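Local coordinates for protein VP2 (Human bocavirus 3, PDB 5US7) that self-assembles into a 60-subunit T=1 icosahedral parvovirus capsid, at residues P195-L200 with V318-E323; S283-Q286 with K290-S293; I520-T523 with M527-P530. One frame throughout, in Å; residues are numbered along the deposited sequence.

Contact 1. Residues P195-L200 with V318-E323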
# COMPACT_ATOMS: atom_id res chain seq x y z
N PRO A 195 23.76 50.50 -96.10
CA PRO A 195 23.02 49.27 -96.35
C PRO A 195 23.71 48.34 -97.33
O PRO A 195 23.54 47.12 -97.22
CB PRO A 195 21.68 49.78 -96.89
CG PRO A 195 22.03 51.05 -97.54
CD PRO A 195 23.12 51.67 -96.73
N THR A 196 24.48 48.87 -98.27
CA THR A 196 25.18 48.05 -99.26
C THR A 196 26.17 48.94 -99.99
O THR A 196 26.24 50.15 -99.76
CB THR A 196 24.20 47.42 -100.25
OG1 THR A 196 24.90 46.46 -101.05
CG2 THR A 196 23.63 48.49 -101.15
N ILE A 197 26.92 48.34 -100.91
CA ILE A 197 27.80 49.10 -101.78
C ILE A 197 26.96 49.78 -102.85
O ILE A 197 26.02 49.20 -103.37
CB ILE A 197 28.87 48.18 -102.40
CG1 ILE A 197 29.70 47.52 -101.31
CG2 ILE A 197 29.83 48.98 -103.25
CD1 ILE A 197 29.29 46.13 -101.00
N HIS A 198 27.29 51.04 -103.15
CA HIS A 198 26.51 51.75 -104.16
C HIS A 198 26.83 51.23 -105.56
O HIS A 198 25.92 50.97 -106.35
CB HIS A 198 26.77 53.24 -104.06
CG HIS A 198 25.91 54.05 -104.98
ND1 HIS A 198 26.24 54.28 -106.29
CD2 HIS A 198 24.72 54.66 -104.77
CE1 HIS A 198 25.30 55.02 -106.86
NE2 HIS A 198 24.36 55.26 -105.96
N GLU A 199 28.10 51.06 -105.87
CA GLU A 199 28.49 50.15 -106.93
C GLU A 199 28.00 48.76 -106.53
O GLU A 199 27.74 48.51 -105.36
CB GLU A 199 30.00 50.15 -107.11
CG GLU A 199 30.54 51.44 -107.66
CD GLU A 199 30.09 51.66 -109.07
OE1 GLU A 199 30.12 50.66 -109.82
OE2 GLU A 199 29.70 52.79 -109.44
N LEU A 200 27.86 47.86 -107.51
CA LEU A 200 27.26 46.58 -107.17
C LEU A 200 25.86 46.81 -106.64
O LEU A 200 25.67 46.86 -105.42
CB LEU A 200 28.08 45.81 -106.12
CG LEU A 200 29.29 44.95 -106.45
CD1 LEU A 200 30.44 45.80 -106.91
CD2 LEU A 200 29.68 44.17 -105.21
N VAL A 318 40.66 46.39 -99.82
CA VAL A 318 39.91 45.16 -99.63
C VAL A 318 38.49 45.38 -100.12
O VAL A 318 37.81 46.31 -99.69
CB VAL A 318 39.95 44.72 -98.16
CG1 VAL A 318 41.35 44.31 -97.78
CG2 VAL A 318 39.52 45.84 -97.26
N GLY A 319 38.04 44.52 -101.04
CA GLY A 319 36.75 44.72 -101.66
C GLY A 319 36.15 43.42 -102.14
O GLY A 319 36.69 42.34 -101.91
N VAL A 320 35.01 43.54 -102.81
CA VAL A 320 34.27 42.40 -103.34
C VAL A 320 33.75 42.76 -104.73
O VAL A 320 33.13 43.81 -104.91
CB VAL A 320 33.11 41.99 -102.42
CG1 VAL A 320 33.64 41.43 -101.12
CG2 VAL A 320 32.22 43.18 -102.12
N ASP A 321 34.02 41.90 -105.71
CA ASP A 321 33.63 42.17 -107.09
C ASP A 321 33.13 40.92 -107.80
O ASP A 321 33.90 40.24 -108.50
CB ASP A 321 34.78 42.82 -107.86
CG ASP A 321 36.06 42.01 -107.78
OD1 ASP A 321 36.09 41.05 -106.99
OD2 ASP A 321 37.02 42.34 -108.50
N PRO A 322 31.85 40.59 -107.66
CA PRO A 322 31.31 39.45 -108.40
C PRO A 322 31.42 39.66 -109.90
O PRO A 322 31.57 40.78 -110.39
CB PRO A 322 29.84 39.41 -107.97
CG PRO A 322 29.82 40.11 -106.66
CD PRO A 322 30.83 41.21 -106.81
N GLU A 323 31.36 38.55 -110.64
CA GLU A 323 31.41 38.64 -112.09
C GLU A 323 30.05 39.05 -112.64
O GLU A 323 29.01 38.84 -112.01
CB GLU A 323 31.85 37.32 -112.72
CG GLU A 323 30.83 36.20 -112.66
CD GLU A 323 30.82 35.47 -111.33
OE1 GLU A 323 31.55 35.90 -110.42
OE2 GLU A 323 30.08 34.47 -111.22
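Leu200 swings its CG beside the backbone N and opposite the carbonyl carbon (chi1 -83°), and with chi2 at 68° this sends CD2 to Val320 and Pro322, while CD1 approaches only Val320 O. CD2 carries most of the contact. It lies 3.6 Å from Pro322 CD, so that leucine and proline meet tip to tip, the ring offering the corner next to its nitrogen. The same methyl, Leu200 CD2, also sits 3.5 Å from Val320 O, while Leu200 CD1 is a little farther from that carbonyl oxygen at 3.9 Å. On the valine, CG2 stands between the backbone N and the carbonyl carbon, and from there it reaches Leu200 CD2 at 4.1 Å. Val320 CG2 is at the same time 4.3 Å from Ile197 CD1, which makes it the shared neighbour of two side chains from the 195-200 loop. No hydrogen bond links the two segments; the buried side chains meet through apolar groups, and Leu200 also lies against the Val320 carbonyl. Ile327 covers Leu200 from the same chain, and Ile197 packs on Pro255 of a second subunit. Residues 195-200 belong to the long connection between strand 185-190 and helix 210-215. Their partner carries the short strand 319-320, which pairs antiparallel with a strand of the second subunit, so the contact sits directly beside a sheet that continues across the subunit interface.

Contact 2. Residues S283-Q286 with K290-S293; sequences SRVQ and KPTS
Lys290 opens the second segment and passes the backbone of Gln286 with its CG, which comes 4.4 Å from Gln286 O, a loose contact made by the aliphatic root of the chain. Beyond CG the lysine stays extended through CD and CE and turns only at its last torsion (chi4 -65°), and NZ is hydrogen-bonded to Val264 O, which satisfies the amine within the same chain. Pro291 follows and supplies the apolar half of the contact, its CD lying 4.4 Å from CG2 of Val285, whose side chain is directed across the gap. Both approaches are wide, and no hydrogen bond joins the two segments. Thr292 and Ser293 then lead away from the first segment, and the backbone of Thr292 is hydrogen-bonded to a neighbouring subunit. The same subunit receives Arg284, whose NH1 forms a salt bridge with its Glu175. Val285 also packs on Gln270 of the paired strand 269-272. The arrangement is a roughly right-angled bend of the chain just past the two-stranded antiparallel hairpin 269-272/281-284, part of the long insertion between the G strand (236-248) and H strand (445-449) of the parvovirus jelly roll, a region that in this family builds intersubunit contacts.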
# COMPACT_ATOMS: atom_id res chain seq x y z
N SER A 283 81.53 26.10 -90.67
CA SER A 283 82.18 26.48 -89.42
C SER A 283 81.09 26.66 -88.38
O SER A 283 79.91 26.79 -88.72
CB SER A 283 83.00 27.76 -89.58
OG SER A 283 82.17 28.85 -89.92
N ARG A 284 81.47 26.65 -87.11
CA ARG A 284 80.46 26.81 -86.08
C ARG A 284 80.18 28.28 -85.85
O ARG A 284 81.07 29.12 -85.91
CB ARG A 284 80.87 26.13 -84.77
CG ARG A 284 81.92 26.79 -83.94
CD ARG A 284 81.90 26.12 -82.59
NE ARG A 284 82.29 24.72 -82.68
CZ ARG A 284 81.95 23.79 -81.79
NH1 ARG A 284 81.19 24.11 -80.76
NH2 ARG A 284 82.35 22.54 -81.95
N VAL A 285 78.90 28.59 -85.61
CA VAL A 285 78.49 29.97 -85.43
C VAL A 285 79.08 30.49 -84.13
O VAL A 285 79.21 29.76 -83.14
CB VAL A 285 76.96 30.09 -85.45
CG1 VAL A 285 76.43 29.64 -86.80
CG2 VAL A 285 76.35 29.26 -84.37
N GLN A 286 79.47 31.76 -84.13
CA GLN A 286 80.21 32.35 -83.04
C GLN A 286 79.34 32.44 -81.80
O GLN A 286 78.13 32.24 -81.86
CB GLN A 286 80.74 33.71 -83.45
CG GLN A 286 81.73 33.66 -84.58
CD GLN A 286 82.94 32.82 -84.24
OE1 GLN A 286 83.41 32.83 -83.11
NE2 GLN A 286 83.45 32.10 -85.23
N LYS A 290 73.88 33.98 -82.92
CA LYS A 290 73.16 32.75 -82.62
C LYS A 290 71.81 32.80 -83.32
O LYS A 290 71.14 33.83 -83.32
CB LYS A 290 72.90 32.55 -81.12
CG LYS A 290 74.06 32.18 -80.22
CD LYS A 290 73.58 31.98 -78.80
CE LYS A 290 74.71 31.80 -77.81
NZ LYS A 290 75.51 30.59 -78.03
N PRO A 291 71.40 31.69 -83.92
CA PRO A 291 70.13 31.68 -84.64
C PRO A 291 68.97 31.82 -83.68
O PRO A 291 68.94 31.20 -82.62
CB PRO A 291 70.13 30.31 -85.32
CG PRO A 291 71.56 29.93 -85.40
CD PRO A 291 72.15 30.45 -84.13
N THR A 292 68.00 32.64 -84.06
CA THR A 292 66.79 32.78 -83.27
C THR A 292 65.67 31.97 -83.90
O THR A 292 65.60 31.81 -85.12
CB THR A 292 66.38 34.25 -83.14
OG1 THR A 292 65.29 34.35 -82.22
CG2 THR A 292 65.98 34.82 -84.47
N SER A 293 64.81 31.43 -83.05
CA SER A 293 63.66 30.68 -83.52
C SER A 293 62.45 31.56 -83.74
O SER A 293 61.38 31.04 -84.06
CB SER A 293 63.32 29.57 -82.53
OG SER A 293 64.35 28.60 -82.48

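Contact 3. Residues I520-T523 with M527-P530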
# COMPACT_ATOMS: atom_id res chain seq x y z
N ILE A 520 44.55 73.84 -74.86
CA ILE A 520 45.76 73.77 -75.66
C ILE A 520 46.04 72.31 -76.00
O ILE A 520 45.97 71.43 -75.13
CB ILE A 520 46.92 74.43 -74.89
CG1 ILE A 520 46.57 75.88 -74.61
CG2 ILE A 520 48.20 74.35 -75.68
CD1 ILE A 520 47.43 76.51 -73.59
N GLN A 521 46.26 72.05 -77.22
CA GLN A 521 46.36 70.64 -77.55
C GLN A 521 47.81 70.17 -77.51
O GLN A 521 48.73 70.96 -77.72
CB GLN A 521 45.79 70.39 -78.94
CG GLN A 521 44.32 70.66 -79.05
CD GLN A 521 43.50 69.82 -78.11
OE1 GLN A 521 43.80 68.66 -77.86
NE2 GLN A 521 42.43 70.40 -77.58
N PRO A 522 48.03 68.89 -77.23
CA PRO A 522 49.37 68.32 -77.42
C PRO A 522 49.77 68.37 -78.88
O PRO A 522 49.01 67.95 -79.75
CB PRO A 522 49.21 66.88 -76.92
CG PRO A 522 47.77 66.60 -77.06
CD PRO A 522 47.08 67.88 -76.75
N THR A 523 50.96 68.89 -79.14
CA THR A 523 51.35 69.12 -80.53
C THR A 523 51.86 67.84 -81.19
O THR A 523 51.54 67.58 -82.36
CB THR A 523 52.42 70.20 -80.61
OG1 THR A 523 53.56 69.81 -79.85
CG2 THR A 523 51.87 71.51 -80.08
N MET A 527 54.23 63.49 -75.97
CA MET A 527 53.07 63.96 -75.23
C MET A 527 51.83 63.38 -75.90
O MET A 527 51.79 63.18 -77.11
CB MET A 527 53.04 65.49 -75.18
CG MET A 527 52.81 66.20 -76.48
SD MET A 527 53.11 67.97 -76.41
CE MET A 527 54.84 68.05 -76.83
N CYS A 528 50.80 63.12 -75.09
CA CYS A 528 49.75 62.11 -75.24
C CYS A 528 50.17 60.80 -74.58
O CYS A 528 49.33 59.92 -74.41
CB CYS A 528 49.35 61.84 -76.69
SG CYS A 528 48.64 63.22 -77.61
N PHE A 529 51.43 60.66 -74.20
CA PHE A 529 51.98 59.63 -73.32
C PHE A 529 51.70 58.20 -73.76
O PHE A 529 50.98 57.49 -73.08
CB PHE A 529 51.45 59.84 -71.91
CG PHE A 529 51.90 61.12 -71.28
CD1 PHE A 529 52.99 61.80 -71.77
CD2 PHE A 529 51.25 61.63 -70.19
CE1 PHE A 529 53.42 62.97 -71.19
CE2 PHE A 529 51.67 62.80 -69.61
CZ PHE A 529 52.75 63.46 -70.11
N PRO A 530 52.29 57.73 -74.85
CA PRO A 530 52.04 56.36 -75.30
C PRO A 530 52.27 55.34 -74.20
O PRO A 530 53.10 55.53 -73.31
CB PRO A 530 53.05 56.17 -76.43
CG PRO A 530 53.63 57.50 -76.70
CD PRO A 530 52.95 58.52 -75.90
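Pro522 and Met527 form the close-packed half of this contact, together with Cys528. Pro522 CB lies 3.7 Å from Met527 CG, and the neighbouring ring atom Pro522 CG is 3.5 Å from Cys528 SG, so the CB and CG atoms of the proline are met by the methionine near its root and by the thiol sulfur. Pro522 and Cys528 are both buried here. The other half is more open. Thr523 is exposed to solvent, and its side chain runs obliquely across the end of the methionine, with Thr523 OG1 3.7 Å from Met527 CE. Met527 reaches both halves because its CG stands between the backbone N and the carbonyl carbon (chi1 67°), and the chain then bends about the CG-SD bond (chi3 90°), turning the terminal methyl toward the threonine. That places SD before the backbone of Thr523, where Thr523 N donates a weak hydrogen bond to Met527 SD over 3.6 Å, with an N-H...S angle of 141°. The segments lie in the C-terminal tail that follows strand 466-482. Just beyond the contact, Phe529 stacks with His494 and packs on Trp112 of helix 109-116, while Cys528 O accepts a hydrogen bond from Thr411 OG1. The two segments therefore hold together mostly by dispersion among proline, methionine and cysteine; the long, bent N-H...S bond probably contributes little, and no charged group takes part.

How the contacts relate
The three contacts are separate sites in one capsid subunit, with nearest atoms about 26 to 28 Å apart in every pair. Contact 2 falls within the sequence spanned by contact 1, yet their centres are about 50 Å apart; both 318-323 and contact 2 belong to the G-H insertion, which thus spans a long distance. Contact 3 follows both in sequence; its centre is about 39 Å from that of contact 1, on the opposite side of the chain's centre, and about 44 Å from that of contact 2. Contacts 1 and 2 lie at subunit interfaces, while contact 3 meets a neighbouring subunit only through Phe529. The phospholipase A2-like region belongs to the VP1 N-terminus.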